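Local coordinates for protein Tae4 (Agrobacterium tumefaciens, PDB 6IJF) that is a type VI secretion amidase effector, probably cleaving amide bonds in the peptide stems of bacterial peptidoglycan with a papain-like cysteine peptidase fold, at residues Met2-Ser16 and Ile50-Asn62. Numbering follows the deposited sequence.
Sequences MRVNFDTLYSNYPSS and IRVSIAFVKSGIN
The N-terminal segment Met2-Ser16 runs along the core helix 48-58: Leu9 and Tyr13 pack against Ala55, and Pro14 against Arg51 and Ile54. Leu9 CD1 sits over the centre of the Phe56 ring, a CH-pi contact 3.8 Å from the centroid and 6° off the normal, while CD2 reaches the ring rim at CZ. Tyr13 CA and Ala55 CA lie 4.4 Å apart, allowed by the small methyl CB against Tyr13 CA. A chi1 of 175°, which places CG opposite the backbone N, swings the Tyr13 ring to Arg51, CE1 3.6 Å from Arg51 CB, and its hydroxyl is hydrogen-bonded to Ser147 OG. In the clan CA peptidase fold, the catalytic cysteine usually begins the core helix that packs against the sheet; Cys48 here probably has that role, forming a likely triad with His132 and Asp134, and the Tyr13 ring touches Asp134. Three residues further along this helix, Arg51 extends its chain past Pro14. Its NH1 donates to Pro14 O (2.9 Å, 163°) from above the carbonyl plane, although the oxygen stays close to the guanidinium plane. Ser16 CB lies over one face of the guanidinium, displaced toward its rim, and bonds from Arg51 NE to Thr47 OG1 and NH2 to Leu24 O help fix the group's rotation. A Schellman motif at Gly60 turns the chain so that Ile61 CD1 meets Met2 SD at 3.4 Å, though Met2 is poorly ordered, and Val4 CG2 at 3.7 Å. Ser59 OG bonds back to Ala55 O (2.7 Å) and stands 3.5 Å from Leu9 CA.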
ATOM      1  N   MET C   2      22.637   7.727  31.161  1.00 81.48           N
ATOM      2  CA  MET C   2      22.360   8.912  30.278  1.00 83.66           C
ATOM      3  C   MET C   2      20.854   9.199  30.270  1.00 85.07           C
ATOM      4  O   MET C   2      20.076   8.289  29.952  1.00 78.04           O
ATOM      5  CB  MET C   2      22.841   8.634  28.851  1.00 89.19           C
ATOM      6  CG  MET C   2      23.327   9.848  28.062  1.00 87.54           C
ATOM      7  SD  MET C   2      22.175  10.283  26.743  1.00103.62           S
ATOM      8  CE  MET C   2      22.508   9.027  25.512  1.00 94.79           C
ATOM      9  N   ARG C   3      20.463  10.433  30.583  1.00 82.29           N
ATOM     10  CA  ARG C   3      19.050  10.903  30.588  1.00 88.13           C
ATOM     11  C   ARG C   3      18.782  11.714  29.310  1.00 75.87           C
ATOM     12  O   ARG C   3      19.607  12.581  28.997  1.00 73.26           O
ATOM     13  CB  ARG C   3      18.800  11.716  31.867  1.00101.83           C
ATOM     14  CG  ARG C   3      18.138  10.948  33.001  1.00111.82           C
ATOM     15  CD  ARG C   3      16.639  10.806  32.781  1.00115.36           C
ATOM     16  NE  ARG C   3      15.950  10.297  33.959  1.00122.70           N
ATOM     17  CZ  ARG C   3      16.060   9.056  34.437  1.00128.38           C
ATOM     18  NH1 ARG C   3      15.383   8.699  35.517  1.00123.01           N
ATOM     19  NH2 ARG C   3      16.849   8.173  33.844  1.00129.49           N
ATOM     20  N   VAL C   4      17.725  11.376  28.576  1.00 70.43           N
ATOM     21  CA  VAL C   4      17.286  12.118  27.358  1.00 63.32           C
ATOM     22  C   VAL C   4      15.774  12.335  27.410  1.00 62.92           C
ATOM     23  O   VAL C   4      15.088  11.327  27.532  1.00 67.63           O
ATOM     24  CB  VAL C   4      17.562  11.336  26.063  1.00 65.80           C
ATOM     25  CG1 VAL C   4      17.585  12.272  24.864  1.00 62.73           C
ATOM     26  CG2 VAL C   4      18.815  10.468  26.125  1.00 63.57           C
ATOM     27  N   ASN C   5      15.285  13.553  27.171  1.00 55.55           N
ATOM     28  CA  ASN C   5      13.839  13.792  26.966  1.00 56.83           C
ATOM     29  C   ASN C   5      13.492  13.362  25.531  1.00 54.13           C
ATOM     30  O   ASN C   5      13.978  14.007  24.557  1.00 46.99           O
ATOM     31  CB  ASN C   5      13.421  15.232  27.271  1.00 59.85           C
ATOM     32  CG  ASN C   5      11.923  15.420  27.178  1.00 65.00           C
ATOM     33  OD1 ASN C   5      11.335  15.273  26.106  1.00 68.63           O
ATOM     34  ND2 ASN C   5      11.285  15.758  28.286  1.00 67.69           N
ATOM     35  N   PHE C   6      12.637  12.345  25.398  1.00 48.24           N
ATOM     36  CA  PHE C   6      12.171  11.840  24.090  1.00 47.70           C
ATOM     37  C   PHE C   6      11.520  12.976  23.290  1.00 46.36           C
ATOM     38  O   PHE C   6      11.764  13.029  22.082  1.00 44.91           O
ATOM     39  CB  PHE C   6      11.195  10.667  24.235  1.00 47.15           C
ATOM     40  CG  PHE C   6      10.800  10.121  22.891  1.00 42.20           C
ATOM     41  CD1 PHE C   6      11.652   9.263  22.205  1.00 47.30           C
ATOM     42  CD2 PHE C   6       9.640  10.527  22.276  1.00 40.31           C
ATOM     43  CE1 PHE C   6      11.310   8.766  20.963  1.00 42.57           C
ATOM     44  CE2 PHE C   6       9.304  10.047  21.016  1.00 46.16           C
ATOM     45  CZ  PHE C   6      10.138   9.147  20.371  1.00 45.63           C
ATOM     46  N   ASP C   7      10.705  13.846  23.905  1.00 45.77           N
ATOM     47  CA  ASP C   7       9.998  14.903  23.134  1.00 45.30           C
ATOM     48  C   ASP C   7      11.032  15.850  22.535  1.00 46.25           C
ATOM     49  O   ASP C   7      10.800  16.336  21.423  1.00 43.53           O
ATOM     50  CB  ASP C   7       8.957  15.614  23.987  1.00 55.51           C
ATOM     51  CG  ASP C   7       7.878  14.640  24.440  1.00 58.27           C
ATOM     52  OD1 ASP C   7       7.364  13.885  23.574  1.00 59.24           O
ATOM     53  OD2 ASP C   7       7.579  14.624  25.640  1.00 72.35           O
ATOM     54  N   THR C   8      12.146  16.084  23.233  1.00 46.54           N
ATOM     55  CA  THR C   8      13.233  16.976  22.742  1.00 44.05           C
ATOM     56  C   THR C   8      13.928  16.278  21.572  1.00 38.86           C
ATOM     57  O   THR C   8      14.106  16.899  20.520  1.00 39.88           O
ATOM     58  CB  THR C   8      14.214  17.329  23.865  1.00 46.75           C
ATOM     59  OG1 THR C   8      13.474  18.021  24.871  1.00 48.91           O
ATOM     60  CG2 THR C   8      15.372  18.169  23.385  1.00 51.79           C
ATOM     61  N   LEU C   9      14.320  15.020  21.761  1.00 40.16           N
ATOM     62  CA  LEU C   9      14.998  14.212  20.724  1.00 39.02           C
ATOM     63  C   LEU C   9      14.164  14.188  19.438  1.00 37.30           C
ATOM     64  O   LEU C   9      14.723  14.474  18.363  1.00 36.37           O
ATOM     65  CB  LEU C   9      15.172  12.806  21.293  1.00 43.29           C
ATOM     66  CG  LEU C   9      16.094  11.917  20.481  1.00 42.72           C
ATOM     67  CD1 LEU C   9      17.514  12.500  20.417  1.00 41.90           C
ATOM     68  CD2 LEU C   9      16.101  10.513  21.088  1.00 46.45           C
ATOM     69  N   TYR C  10      12.865  13.914  19.556  1.00 34.04           N
ATOM     70  CA  TYR C  10      11.922  13.776  18.413  1.00 36.73           C
ATOM     71  C   TYR C  10      11.765  15.114  17.695  1.00 38.78           C
ATOM     72  O   TYR C  10      11.833  15.184  16.439  1.00 36.53           O
ATOM     73  CB  TYR C  10      10.575  13.244  18.906  1.00 39.27           C
ATOM     74  CG  TYR C  10       9.666  12.760  17.804  1.00 40.19           C
ATOM     75  CD1 TYR C  10       8.814  13.614  17.120  1.00 48.88           C
ATOM     76  CD2 TYR C  10       9.667  11.420  17.449  1.00 44.00           C
ATOM     77  CE1 TYR C  10       7.965  13.143  16.121  1.00 48.84           C
ATOM     78  CE2 TYR C  10       8.839  10.937  16.455  1.00 43.53           C
ATOM     79  CZ  TYR C  10       7.996  11.799  15.780  1.00 48.22           C
ATOM     80  OH  TYR C  10       7.235  11.268  14.782  1.00 49.54           O
ATOM     81  N   SER C  11      11.566  16.189  18.463  1.00 42.33           N
ATOM     82  CA  SER C  11      11.457  17.570  17.921  1.00 43.63           C
ATOM     83  C   SER C  11      12.711  17.912  17.106  1.00 45.33           C
ATOM     84  O   SER C  11      12.608  18.758  16.209  1.00 41.94           O
ATOM     85  CB  SER C  11      11.249  18.593  19.022  1.00 48.51           C
ATOM     86  OG  SER C  11      12.480  18.834  19.714  1.00 44.20           O
ATOM     87  N   ASN C  12      13.871  17.324  17.423  1.00 41.11           N
ATOM     88  CA  ASN C  12      15.150  17.643  16.720  1.00 41.85           C
ATOM     89  C   ASN C  12      15.440  16.697  15.541  1.00 41.15           C
ATOM     90  O   ASN C  12      16.507  16.866  14.896  1.00 38.38           O
ATOM     91  CB  ASN C  12      16.301  17.641  17.721  1.00 38.76           C
ATOM     92  CG  ASN C  12      16.308  18.893  18.579  1.00 43.70           C
ATOM     93  OD1 ASN C  12      16.649  18.851  19.773  1.00 41.81           O
ATOM     94  ND2 ASN C  12      15.992  20.017  17.963  1.00 34.05           N
ATOM     95  N   TYR C  13      14.578  15.719  15.282  1.00 39.34           N
ATOM     96  CA  TYR C  13      14.855  14.645  14.285  1.00 36.29           C
ATOM     97  C   TYR C  13      14.374  15.085  12.901  1.00 35.76           C
ATOM     98  O   TYR C  13      13.187  15.371  12.710  1.00 36.50           O
ATOM     99  CB  TYR C  13      14.227  13.315  14.720  1.00 34.89           C
ATOM    100  CG  TYR C  13      14.373  12.219  13.683  1.00 35.64           C
ATOM    101  CD1 TYR C  13      15.526  11.457  13.589  1.00 36.24           C
ATOM    102  CD2 TYR C  13      13.368  11.977  12.761  1.00 34.49           C
ATOM    103  CE1 TYR C  13      15.670  10.479  12.628  1.00 35.65           C
ATOM    104  CE2 TYR C  13      13.481  10.967  11.814  1.00 35.68           C
ATOM    105  CZ  TYR C  13      14.643  10.223  11.734  1.00 38.14           C
ATOM    106  OH  TYR C  13      14.762   9.293  10.739  1.00 34.97           O
ATOM    107  N   PRO C  14      15.259  15.117  11.883  1.00 37.73           N
ATOM    108  CA  PRO C  14      14.840  15.330  10.493  1.00 37.47           C
ATOM    109  C   PRO C  14      14.432  14.023   9.792  1.00 39.16           C
ATOM    110  O   PRO C  14      15.249  13.100   9.629  1.00 37.99           O
ATOM    111  CB  PRO C  14      16.104  15.972   9.897  1.00 37.23           C
ATOM    112  CG  PRO C  14      17.223  15.243  10.584  1.00 33.50           C
ATOM    113  CD  PRO C  14      16.712  14.926  11.984  1.00 36.49           C
ATOM    114  N   SER C  15      13.170  13.921   9.391  1.00 34.72           N
ATOM    115  CA  SER C  15      12.594  12.683   8.811  1.00 35.16           C
ATOM    116  C   SER C  15      12.862  12.613   7.306  1.00 33.07           C
ATOM    117  O   SER C  15      12.850  13.664   6.631  1.00 35.61           O
ATOM    118  CB  SER C  15      11.119  12.611   9.147  1.00 37.68           C
ATOM    119  OG  SER C  15      10.462  11.604   8.385  1.00 35.32           O
ATOM    120  N   SER C  16      13.043  11.415   6.746  1.00 35.55           N
ATOM    121  CA  SER C  16      13.122  11.193   5.275  1.00 35.45           C
ATOM    122  C   SER C  16      11.725  10.942   4.667  1.00 34.35           C
ATOM    123  O   SER C  16      11.642  10.695   3.438  1.00 38.02           O
ATOM    124  CB  SER C  16      14.070  10.049   4.939  1.00 38.55           C
ATOM    125  OG  SER C  16      13.700   8.889   5.635  1.00 42.07           O
ATOM    126  N   ILE C  50      22.774   9.305  10.040  1.00 34.25           N
ATOM    127  CA  ILE C  50      22.954  10.795  10.003  1.00 35.99           C
ATOM    128  C   ILE C  50      21.770  11.478  10.701  1.00 37.30           C
ATOM    129  O   ILE C  50      21.968  12.360  11.568  1.00 37.67           O
ATOM    130  CB  ILE C  50      23.096  11.287   8.551  1.00 35.66           C
ATOM    131  CG1 ILE C  50      24.303  10.659   7.861  1.00 39.33           C
ATOM    132  CG2 ILE C  50      23.150  12.802   8.494  1.00 37.66           C
ATOM    133  CD1 ILE C  50      24.283  10.798   6.351  1.00 41.59           C
ATOM    134  N   ARG C  51      20.553  11.068  10.360  1.00 38.20           N
ATOM    135  CA  ARG C  51      19.328  11.726  10.883  1.00 38.44           C
ATOM    136  C   ARG C  51      19.251  11.486  12.392  1.00 35.66           C
ATOM    137  O   ARG C  51      18.978  12.444  13.152  1.00 37.54           O
ATOM    138  CB  ARG C  51      18.098  11.239  10.106  1.00 32.07           C
ATOM    139  CG  ARG C  51      18.132  11.647   8.647  1.00 32.56           C
ATOM    140  CD  ARG C  51      17.014  11.035   7.816  1.00 31.26           C
ATOM    141  NE  ARG C  51      17.084  11.456   6.429  1.00 35.36           N
ATOM    142  CZ  ARG C  51      16.558  12.584   5.957  1.00 33.41           C
ATOM    143  NH1 ARG C  51      15.940  13.417   6.779  1.00 35.10           N
ATOM    144  NH2 ARG C  51      16.618  12.847   4.666  1.00 35.05           N
ATOM    145  N   VAL C  52      19.524  10.261  12.858  1.00 37.85           N
ATOM    146  CA  VAL C  52      19.484   9.979  14.324  1.00 35.16           C
ATOM    147  C   VAL C  52      20.641  10.710  15.038  1.00 36.71           C
ATOM    148  O   VAL C  52      20.380  11.297  16.132  1.00 38.48           O
ATOM    149  CB  VAL C  52      19.439   8.473  14.633  1.00 37.67           C
ATOM    150  CG1 VAL C  52      19.622   8.228  16.134  1.00 34.62           C
ATOM    151  CG2 VAL C  52      18.131   7.848  14.148  1.00 34.41           C
ATOM    152  N   SER C  53      21.841  10.729  14.465  1.00 37.31           N
ATOM    153  CA  SER C  53      23.004  11.503  15.018  1.00 39.95           C
ATOM    154  C   SER C  53      22.605  12.965  15.243  1.00 35.66           C
ATOM    155  O   SER C  53      22.788  13.480  16.360  1.00 38.16           O
ATOM    156  CB  SER C  53      24.208  11.436  14.114  1.00 38.89           C
ATOM    157  OG  SER C  53      24.683  10.128  13.953  1.00 38.73           O
ATOM    158  N   ILE C  54      21.976  13.596  14.254  1.00 41.48           N
ATOM    159  CA  ILE C  54      21.595  15.044  14.309  1.00 37.82           C
ATOM    160  C   ILE C  54      20.587  15.271  15.435  1.00 40.03           C
ATOM    161  O   ILE C  54      20.752  16.257  16.196  1.00 38.87           O
ATOM    162  CB  ILE C  54      21.080  15.507  12.944  1.00 42.26           C
ATOM    163  CG1 ILE C  54      22.251  15.613  11.976  1.00 41.88           C
ATOM    164  CG2 ILE C  54      20.315  16.812  13.064  1.00 46.32           C
ATOM    165  CD1 ILE C  54      21.865  15.664  10.533  1.00 48.46           C
ATOM    166  N   ALA C  55      19.600  14.384  15.573  1.00 38.24           N
ATOM    167  CA  ALA C  55      18.606  14.473  16.657  1.00 38.36           C
ATOM    168  C   ALA C  55      19.328  14.543  18.020  1.00 36.90           C
ATOM    169  O   ALA C  55      18.954  15.407  18.868  1.00 36.78           O
ATOM    170  CB  ALA C  55      17.633  13.327  16.581  1.00 40.01           C
ATOM    171  N   PHE C  56      20.320  13.682  18.235  1.00 39.20           N
ATOM    172  CA  PHE C  56      21.088  13.622  19.518  1.00 39.94           C
ATOM    173  C   PHE C  56      21.919  14.908  19.689  1.00 40.25           C
ATOM    174  O   PHE C  56      21.766  15.592  20.725  1.00 39.95           O
ATOM    175  CB  PHE C  56      21.934  12.348  19.599  1.00 42.43           C
ATOM    176  CG  PHE C  56      21.164  11.167  20.152  1.00 39.65           C
ATOM    177  CD1 PHE C  56      20.977  11.030  21.508  1.00 43.46           C
ATOM    178  CD2 PHE C  56      20.537  10.262  19.314  1.00 43.75           C
ATOM    179  CE1 PHE C  56      20.245   9.968  22.038  1.00 41.51           C
ATOM    180  CE2 PHE C  56      19.799   9.205  19.831  1.00 45.87           C
ATOM    181  CZ  PHE C  56      19.676   9.050  21.197  1.00 40.65           C
ATOM    182  N   VAL C  57      22.727  15.244  18.694  1.00 43.15           N
ATOM    183  CA  VAL C  57      23.584  16.465  18.723  1.00 47.45           C
ATOM    184  C   VAL C  57      22.733  17.683  19.064  1.00 47.87           C
ATOM    185  O   VAL C  57      23.089  18.393  19.991  1.00 43.35           O
ATOM    186  CB  VAL C  57      24.300  16.663  17.386  1.00 44.58           C
ATOM    187  CG1 VAL C  57      24.908  18.052  17.292  1.00 45.65           C
ATOM    188  CG2 VAL C  57      25.341  15.592  17.181  1.00 42.74           C
ATOM    189  N   LYS C  58      21.612  17.894  18.376  1.00 41.06           N
ATOM    190  CA  LYS C  58      20.787  19.121  18.589  1.00 42.71           C
ATOM    191  C   LYS C  58      20.129  19.068  19.965  1.00 43.53           C
ATOM    192  O   LYS C  58      19.704  20.140  20.462  1.00 44.86           O
ATOM    193  CB  LYS C  58      19.744  19.275  17.486  1.00 39.59           C
ATOM    194  CG  LYS C  58      20.346  19.723  16.171  1.00 40.51           C
ATOM    195  CD  LYS C  58      19.275  20.099  15.194  1.00 45.03           C
ATOM    196  CE  LYS C  58      19.864  20.433  13.848  1.00 44.48           C
ATOM    197  NZ  LYS C  58      18.811  20.940  12.948  1.00 47.77           N
ATOM    198  N   SER C  59      20.051  17.885  20.578  1.00 39.13           N
ATOM    199  CA  SER C  59      19.488  17.723  21.943  1.00 43.93           C
ATOM    200  C   SER C  59      20.629  17.827  22.970  1.00 44.69           C
ATOM    201  O   SER C  59      20.368  17.568  24.129  1.00 46.75           O
ATOM    202  CB  SER C  59      18.701  16.435  22.085  1.00 41.86           C
ATOM    203  OG  SER C  59      17.708  16.332  21.074  1.00 43.57           O
ATOM    204  N   GLY C  60      21.846  18.162  22.541  1.00 43.83           N
ATOM    205  CA  GLY C  60      22.991  18.417  23.443  1.00 53.34           C
ATOM    206  C   GLY C  60      23.757  17.149  23.779  1.00 55.00           C
ATOM    207  O   GLY C  60      24.492  17.148  24.765  1.00 55.33           O
ATOM    208  N   ILE C  61      23.617  16.096  22.973  1.00 50.13           N
ATOM    209  CA  ILE C  61      24.321  14.801  23.193  1.00 47.23           C
ATOM    210  C   ILE C  61      25.222  14.566  21.983  1.00 49.56           C
ATOM    211  O   ILE C  61      24.703  14.254  20.893  1.00 49.92           O
ATOM    212  CB  ILE C  61      23.313  13.659  23.423  1.00 45.23           C
ATOM    213  CG1 ILE C  61      22.284  14.003  24.499  1.00 52.55           C
ATOM    214  CG2 ILE C  61      24.035  12.349  23.724  1.00 52.80           C
ATOM    215  CD1 ILE C  61      21.262  12.928  24.753  1.00 58.12           C
ATOM    216  N   ASN C  62      26.533  14.665  22.168  1.00 43.50           N
ATOM    217  CA  ASN C  62      27.472  14.499  21.037  1.00 50.64           C
ATOM    218  C   ASN C  62      27.679  13.001  20.806  1.00 49.27           C
ATOM    219  O   ASN C  62      27.587  12.216  21.774  1.00 48.94           O
ATOM    220  CB  ASN C  62      28.790  15.265  21.257  1.00 56.85           C
ATOM    221  CG  ASN C  62      29.591  15.422  19.975  1.00 63.92           C
ATOM    222  OD1 ASN C  62      29.097  15.146  18.864  1.00 53.32           O
ATOM    223  ND2 ASN C  62      30.833  15.870  20.113  1.00 58.61           N
TER